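Local coordinates for DotU family type IV/VI secretion system protein (Acinetobacter baumannii, PDB 6Y4R) that is the cytoplasmic domain of TssL, a key component of the type VI secretion system, probably acting within its membrane-associated assembly, at residues 36-41 and 57-62. Sequence-based numbering, arbitrary orientation.
Sequences DLLNRF and DAKYAF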
ATOM      1  N   ASP A  36      11.553   4.731   7.851  1.00 41.33           N
ATOM      2  CA  ASP A  36      12.581   5.535   7.203  1.00 48.57           C
ATOM      3  C   ASP A  36      12.448   5.478   5.687  1.00 42.07           C
ATOM      4  O   ASP A  36      12.792   6.448   5.004  1.00 43.63           O
ATOM      5  CB  ASP A  36      13.975   5.083   7.644  1.00 62.98           C
ATOM      6  CG  ASP A  36      15.070   6.055   7.218  1.00 73.99           C
ATOM      7  OD1 ASP A  36      14.775   7.259   7.043  1.00 74.63           O
ATOM      8  OD2 ASP A  36      16.228   5.612   7.053  1.00 80.04           O
ATOM      9  N   LEU A  37      11.901   4.385   5.147  1.00 36.40           N
ATOM     10  CA  LEU A  37      11.690   4.325   3.708  1.00 33.43           C
ATOM     11  C   LEU A  37      10.538   5.202   3.281  1.00 27.73           C
ATOM     12  O   LEU A  37      10.526   5.675   2.138  1.00 30.37           O
ATOM     13  CB  LEU A  37      11.373   2.911   3.239  1.00 30.71           C
ATOM     14  CG  LEU A  37      12.445   1.839   3.250  1.00 31.99           C
ATOM     15  CD1 LEU A  37      11.729   0.515   3.006  1.00 29.43           C
ATOM     16  CD2 LEU A  37      13.556   2.115   2.240  1.00 31.31           C
ATOM     17  N   LEU A  38       9.548   5.400   4.167  1.00 33.98           N
ATOM     18  CA  LEU A  38       8.450   6.304   3.832  1.00 37.34           C
ATOM     19  C   LEU A  38       8.854   7.769   3.926  1.00 28.32           C
ATOM     20  O   LEU A  38       8.352   8.586   3.151  1.00 29.29           O
ATOM     21  CB  LEU A  38       7.214   6.032   4.704  1.00 25.73           C
ATOM     22  CG  LEU A  38       6.619   4.616   4.705  1.00 24.42           C
ATOM     23  CD1 LEU A  38       5.653   4.431   5.862  1.00 23.84           C
ATOM     24  CD2 LEU A  38       5.918   4.321   3.379  1.00 23.91           C
ATOM     25  N   ASN A  39       9.778   8.121   4.821  1.00 29.39           N
ATOM     26  CA  ASN A  39      10.298   9.487   4.837  1.00 35.91           C
ATOM     27  C   ASN A  39      11.254   9.742   3.672  1.00 38.51           C
ATOM     28  O   ASN A  39      11.207  10.818   3.063  1.00 40.57           O
ATOM     29  CB  ASN A  39      10.974   9.789   6.173  1.00 40.23           C
ATOM     30  CG  ASN A  39       9.998   9.749   7.338  1.00 45.30           C
ATOM     31  OD1 ASN A  39      10.301   9.168   8.384  1.00 45.31           O
ATOM     32  ND2 ASN A  39       8.781  10.251   7.123  1.00 48.82           N
ATOM     33  N   ARG A  40      12.151   8.786   3.370  1.00 38.65           N
ATOM     34  CA  ARG A  40      12.921   8.846   2.125  1.00 41.37           C
ATOM     35  C   ARG A  40      12.013   9.059   0.923  1.00 41.61           C
ATOM     36  O   ARG A  40      12.275   9.917   0.072  1.00 36.39           O
ATOM     37  CB  ARG A  40      13.710   7.558   1.899  1.00 44.63           C
ATOM     38  CG  ARG A  40      14.689   7.230   2.953  1.00 51.59           C
ATOM     39  CD  ARG A  40      16.091   7.175   2.438  1.00 57.36           C
ATOM     40  NE  ARG A  40      16.984   6.798   3.529  1.00 61.07           N
ATOM     41  CZ  ARG A  40      18.282   7.074   3.573  1.00 65.29           C
ATOM     42  NH1 ARG A  40      18.855   7.751   2.581  1.00 67.70           N
ATOM     43  NH2 ARG A  40      19.003   6.680   4.614  1.00 65.59           N
ATOM     44  N   PHE A  41      10.969   8.233   0.811  1.00 44.61           N
ATOM     45  CA  PHE A  41      10.023   8.360  -0.290  1.00 39.71           C
ATOM     46  C   PHE A  41       9.377   9.724  -0.322  1.00 34.01           C
ATOM     47  O   PHE A  41       9.161  10.278  -1.401  1.00 41.60           O
ATOM     48  CB  PHE A  41       8.947   7.268  -0.189  1.00 37.78           C
ATOM     49  CG  PHE A  41       7.664   7.599  -0.886  1.00 27.90           C
ATOM     50  CD1 PHE A  41       6.500   7.694  -0.165  1.00 35.85           C
ATOM     51  CD2 PHE A  41       7.593   7.747  -2.257  1.00 33.99           C
ATOM     52  CE1 PHE A  41       5.295   7.980  -0.794  1.00 40.12           C
ATOM     53  CE2 PHE A  41       6.375   8.040  -2.884  1.00 27.82           C
ATOM     54  CZ  PHE A  41       5.241   8.144  -2.154  1.00 26.93           C
ATOM     55  N   ASP A  57      -1.317  10.069  -0.460  1.00 42.28           N
ATOM     56  CA  ASP A  57      -2.130   8.900  -0.786  1.00 37.71           C
ATOM     57  C   ASP A  57      -1.300   7.693  -1.178  1.00 34.24           C
ATOM     58  O   ASP A  57      -1.740   6.566  -0.944  1.00 34.41           O
ATOM     59  CB  ASP A  57      -3.135   9.213  -1.897  1.00 35.25           C
ATOM     60  CG  ASP A  57      -4.215  10.192  -1.454  1.00 37.27           C
ATOM     61  OD1 ASP A  57      -4.812  10.883  -2.317  1.00 39.69           O
ATOM     62  OD2 ASP A  57      -4.458  10.274  -0.226  1.00 28.21           O
ATOM     63  N   ALA A  58      -0.108   7.889  -1.754  1.00 36.83           N
ATOM     64  CA  ALA A  58       0.774   6.756  -2.019  1.00 24.00           C
ATOM     65  C   ALA A  58       1.271   6.140  -0.715  1.00 23.55           C
ATOM     66  O   ALA A  58       1.219   4.920  -0.525  1.00 29.81           O
ATOM     67  CB  ALA A  58       1.947   7.198  -2.891  1.00 24.83           C
ATOM     68  N   LYS A  59       1.718   6.973   0.215  1.00 24.05           N
ATOM     69  CA  LYS A  59       2.105   6.452   1.517  1.00 31.43           C
ATOM     70  C   LYS A  59       0.926   5.806   2.251  1.00 34.04           C
ATOM     71  O   LYS A  59       1.104   4.798   2.945  1.00 30.50           O
ATOM     72  CB  LYS A  59       2.733   7.568   2.350  1.00 24.64           C
ATOM     73  CG  LYS A  59       2.746   7.286   3.826  1.00 30.36           C
ATOM     74  CD  LYS A  59       3.940   7.916   4.500  1.00 32.94           C
ATOM     75  CE  LYS A  59       3.672   9.335   4.934  1.00 36.42           C
ATOM     76  NZ  LYS A  59       4.983  10.018   5.138  1.00 42.79           N
ATOM     77  N   TYR A  60      -0.284   6.367   2.115  1.00 34.12           N
ATOM     78  CA  TYR A  60      -1.449   5.790   2.790  1.00 26.41           C
ATOM     79  C   TYR A  60      -1.741   4.383   2.273  1.00 30.18           C
ATOM     80  O   TYR A  60      -2.010   3.462   3.055  1.00 21.83           O
ATOM     81  CB  TYR A  60      -2.673   6.702   2.599  1.00 23.31           C
ATOM     82  CG  TYR A  60      -3.947   6.161   3.231  1.00 23.24           C
ATOM     83  CD1 TYR A  60      -4.740   5.220   2.566  1.00 22.94           C
ATOM     84  CD2 TYR A  60      -4.344   6.574   4.495  1.00 23.71           C
ATOM     85  CE1 TYR A  60      -5.883   4.704   3.151  1.00 23.15           C
ATOM     86  CE2 TYR A  60      -5.490   6.075   5.089  1.00 28.63           C
ATOM     87  CZ  TYR A  60      -6.260   5.142   4.418  1.00 33.31           C
ATOM     88  OH  TYR A  60      -7.403   4.651   5.022  1.00 33.02           O
ATOM     89  N   ALA A  61      -1.705   4.212   0.948  1.00 30.70           N
ATOM     90  CA  ALA A  61      -1.956   2.918   0.328  1.00 23.74           C
ATOM     91  C   ALA A  61      -0.898   1.909   0.732  1.00 25.66           C
ATOM     92  O   ALA A  61      -1.209   0.734   0.965  1.00 31.49           O
ATOM     93  CB  ALA A  61      -1.991   3.062  -1.198  1.00 29.90           C
ATOM     94  N   PHE A  62       0.366   2.333   0.784  1.00 22.67           N
ATOM     95  CA  PHE A  62       1.425   1.400   1.152  1.00 21.41           C
ATOM     96  C   PHE A  62       1.281   0.955   2.603  1.00 30.03           C
ATOM     97  O   PHE A  62       1.567  -0.198   2.934  1.00 35.83           O
ATOM     98  CB  PHE A  62       2.794   2.033   0.918  1.00 21.92           C
ATOM     99  CG  PHE A  62       3.947   1.199   1.401  1.00 26.33           C
ATOM    100  CD1 PHE A  62       4.658   0.416   0.509  1.00 28.63           C
ATOM    101  CD2 PHE A  62       4.338   1.205   2.741  1.00 26.73           C
ATOM    102  CE1 PHE A  62       5.734  -0.360   0.943  1.00 32.73           C
ATOM    103  CE2 PHE A  62       5.411   0.423   3.185  1.00 23.83           C
ATOM    104  CZ  PHE A  62       6.107  -0.351   2.285  1.00 27.49           C
TER
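Leu38 and Phe41, one turn apart on a helix, reach across to Ala58, Lys59 and Phe62 on a second helix that runs nearly antiparallel to the first, at 159° between the two short axes. Those axes come no nearer than 10.9 Å, a spacing filled by the two phenylalanine rings, which extend from opposite partners, together with Leu38 and the Lys59 chain. Phe41 has CG anti to its backbone N (chi1 157°), and the CZ/CE1 end of its ring reaches the first turn of 57-62: CZ lies 3.5 Å from Ala58 CB, while CE1 sits 3.9 Å from Lys59 N. Ala58 thus meets the ring tip through its CB.

Phe62 does the reverse. The CD2-CE2 side of its ring receives one branch of Leu38, with CD2 of Leu38 3.6 Å from CD2 of Phe62. The other branch, CD1, turns to Lys59, so the leucine fork parts between an aromatic ring and an aliphatic chain. In Lys59, chi2 departs from a fully extended chain at 149° and sets CD 3.8 Å from Leu38 CB; beyond it the ammonium leaves the apolar layer to form a salt bridge with Glu42, one residue beyond 36-41.

Other helices close in around this layer, Leu94 touching Leu38, Val124 touching Ala58 and Ile15 touching Phe62. The 289 Å² buried between the segments comes mainly from apolar side chains and the aliphatic part of Lys59. This is the antiparallel pairing of consecutive helices, 27-47 and 52-71, joined by a short connection as a helical hairpin within the all-helical DotU-family domain.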